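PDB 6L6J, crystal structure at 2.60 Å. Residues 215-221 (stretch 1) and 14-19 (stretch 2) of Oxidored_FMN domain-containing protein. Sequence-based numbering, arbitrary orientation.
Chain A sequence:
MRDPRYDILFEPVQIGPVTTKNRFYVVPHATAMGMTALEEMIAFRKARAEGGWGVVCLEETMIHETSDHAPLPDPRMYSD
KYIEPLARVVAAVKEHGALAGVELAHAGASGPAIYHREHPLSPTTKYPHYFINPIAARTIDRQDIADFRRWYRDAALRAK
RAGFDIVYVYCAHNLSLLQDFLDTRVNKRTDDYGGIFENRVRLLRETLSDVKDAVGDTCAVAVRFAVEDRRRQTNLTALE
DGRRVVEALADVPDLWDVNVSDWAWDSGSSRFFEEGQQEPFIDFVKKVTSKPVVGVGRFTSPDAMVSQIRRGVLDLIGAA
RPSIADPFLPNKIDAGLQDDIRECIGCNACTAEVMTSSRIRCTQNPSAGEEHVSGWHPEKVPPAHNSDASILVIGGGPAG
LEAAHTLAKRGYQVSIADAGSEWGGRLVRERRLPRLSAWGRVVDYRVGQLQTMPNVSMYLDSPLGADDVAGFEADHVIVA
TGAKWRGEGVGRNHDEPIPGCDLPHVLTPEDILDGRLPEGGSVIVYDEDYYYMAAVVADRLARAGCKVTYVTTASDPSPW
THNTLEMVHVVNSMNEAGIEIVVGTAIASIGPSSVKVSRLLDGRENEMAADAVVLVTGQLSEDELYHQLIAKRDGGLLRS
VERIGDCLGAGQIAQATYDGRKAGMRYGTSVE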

# COMPACT_ATOMS: atom_id res chain seq x y z
N VAL A 215 -21.59 -25.30 -1.45
CA VAL A 215 -22.16 -24.12 -0.72
C VAL A 215 -23.00 -23.21 -1.63
O VAL A 215 -23.39 -22.13 -1.14
CB VAL A 215 -21.04 -23.29 -0.05
CG1 VAL A 215 -20.08 -24.17 0.72
CG2 VAL A 215 -20.28 -22.43 -1.04
N GLY A 216 -23.29 -23.63 -2.87
CA GLY A 216 -23.82 -22.76 -3.94
C GLY A 216 -25.28 -22.36 -3.77
O GLY A 216 -25.67 -21.35 -4.38
N ASP A 217 -26.07 -23.13 -3.01
CA ASP A 217 -27.52 -22.89 -2.78
C ASP A 217 -27.70 -21.50 -2.13
O ASP A 217 -28.57 -20.76 -2.60
CB ASP A 217 -28.20 -24.01 -1.99
CG ASP A 217 -27.40 -24.61 -0.83
OD1 ASP A 217 -26.22 -24.21 -0.63
OD2 ASP A 217 -27.96 -25.50 -0.13
N THR A 218 -26.88 -21.16 -1.14
CA THR A 218 -27.04 -19.95 -0.26
C THR A 218 -25.82 -19.01 -0.32
O THR A 218 -25.99 -17.82 0.02
CB THR A 218 -27.28 -20.38 1.19
OG1 THR A 218 -26.20 -21.24 1.59
CG2 THR A 218 -28.61 -21.08 1.37
N CYS A 219 -24.63 -19.50 -0.66
CA CYS A 219 -23.41 -18.66 -0.87
C CYS A 219 -23.14 -18.49 -2.37
O CYS A 219 -23.22 -19.49 -3.11
CB CYS A 219 -22.19 -19.27 -0.22
SG CYS A 219 -22.42 -19.60 1.53
N ALA A 220 -22.85 -17.27 -2.80
CA ALA A 220 -22.25 -17.01 -4.13
C ALA A 220 -20.83 -17.61 -4.15
O ALA A 220 -20.14 -17.57 -3.11
CB ALA A 220 -22.23 -15.53 -4.40
N VAL A 221 -20.42 -18.19 -5.27
CA VAL A 221 -19.04 -18.73 -5.46
C VAL A 221 -18.29 -17.81 -6.42
O VAL A 221 -18.68 -17.76 -7.60
CB VAL A 221 -19.08 -20.15 -6.01
CG1 VAL A 221 -17.70 -20.75 -6.10
CG2 VAL A 221 -20.02 -21.00 -5.17
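Stretch 2 14-19: QIGPVT

Stretch 2 is a tight β-hairpin whose turn rests on the loop leading into the strand at Ala220, a small van der Waals contact that buries 245 Å² in all and has no hydrogen bond across it. The hairpin is built from two strand ends, Gln14-Ile15 coming in and Val18-Thr19 going out, joined by a type II' β turn from Ile15 to Val18. Its closure is a reciprocal backbone pair: Ile15 N donates to Val18 O at 2.9 Å, and Val18 N donates to Ile15 O at 3.1 Å. Gly16 takes the first corner with phi/psi of 50/-133, a positive phi that favours glycine; a CB there would also clash with Pro17 CD, at 2.4 Å. Pro17 follows at -78/2, its ring in the C-gamma endo pucker. The strands of the hairpin run antiparallel to each other, so stretch 2 has no single direction against stretch 1, and the contact is best described by its register: the CA of Pro17 lies 5.6 Å from the CA of Thr218, and the CA of Gly16 lies 4.9 Å from the CA of Ala220.

The CA-to-CB bond of Pro17 points toward stretch 1, and its ring lies mainly against the backbone of Gly216 to Cys219. Pro17 CB is 3.3 Å from Asp217 O, while Pro17 CG reaches Gly216 O at 3.6 Å, Thr218 C at 3.5 Å and Cys219 C at 3.6 Å. The CA-to-CB bonds of Asp217, Thr218 and Cys219 all point away, which leaves their main chain to meet the ring. Within this segment, Cys219 N donates to Val215 O at 2.9 Å, and a weak hydrogen bond runs from Thr218 N to the side-chain atom Asp217 OD1, 3.2 Å.

The strand begins at Ala220, and its methyl points toward the hairpin, where three side chains meet it. Ala220 CB lies 3.7 Å from Ile15 CG2, 4.0 Å from Val18 CG2 and 4.3 Å from Pro17 CD, and it also comes within 3.4 Å of Ile15 O, a carbonyl already engaged by Val18 N. Ile15 presents CG2 to this methyl although its CA-to-CB bond points sideways and the end of its side chain leads away. The CA-to-CB bond of Val18 points toward stretch 1, and the residue makes a second contact through CG1, 3.6 Å from Thr218 O. Beyond these residues the two stretches part: Val215 and Val221 make no contact with stretch 2, and Gln14 and Thr19 make none with stretch 1.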

# COMPACT_ATOMS: atom_id res chain seq x y z
N GLN A 14 -27.38 -8.46 -7.89
CA GLN A 14 -27.54 -9.90 -7.61
C GLN A 14 -26.21 -10.57 -7.93
O GLN A 14 -25.76 -10.41 -9.06
CB GLN A 14 -28.68 -10.51 -8.42
CG GLN A 14 -30.03 -10.35 -7.71
CD GLN A 14 -31.15 -10.89 -8.55
OE1 GLN A 14 -31.12 -12.05 -8.98
NE2 GLN A 14 -32.15 -10.05 -8.80
N ILE A 15 -25.60 -11.22 -6.92
CA ILE A 15 -24.39 -12.08 -7.03
C ILE A 15 -24.84 -13.47 -6.60
O ILE A 15 -24.92 -13.70 -5.39
CB ILE A 15 -23.19 -11.60 -6.17
CG1 ILE A 15 -22.87 -10.12 -6.38
CG2 ILE A 15 -21.97 -12.46 -6.45
CD1 ILE A 15 -21.91 -9.56 -5.38
N GLY A 16 -25.15 -14.32 -7.58
CA GLY A 16 -25.72 -15.66 -7.32
C GLY A 16 -26.91 -15.56 -6.37
O GLY A 16 -27.76 -14.70 -6.55
N PRO A 17 -26.99 -16.40 -5.31
CA PRO A 17 -28.15 -16.36 -4.42
C PRO A 17 -28.16 -15.22 -3.39
O PRO A 17 -29.05 -15.22 -2.60
CB PRO A 17 -28.02 -17.69 -3.67
CG PRO A 17 -26.52 -17.95 -3.62
CD PRO A 17 -26.00 -17.43 -4.94
N VAL A 18 -27.17 -14.32 -3.39
CA VAL A 18 -27.15 -13.14 -2.46
C VAL A 18 -27.20 -11.87 -3.31
O VAL A 18 -27.17 -11.98 -4.55
CB VAL A 18 -25.93 -13.13 -1.52
CG1 VAL A 18 -25.94 -14.31 -0.56
CG2 VAL A 18 -24.61 -13.06 -2.26
N THR A 19 -27.26 -10.72 -2.65
CA THR A 19 -27.43 -9.38 -3.26
C THR A 19 -26.62 -8.36 -2.44
O THR A 19 -26.71 -8.41 -1.21
CB THR A 19 -28.92 -9.01 -3.33
OG1 THR A 19 -29.58 -10.02 -4.12
CG2 THR A 19 -29.18 -7.64 -3.92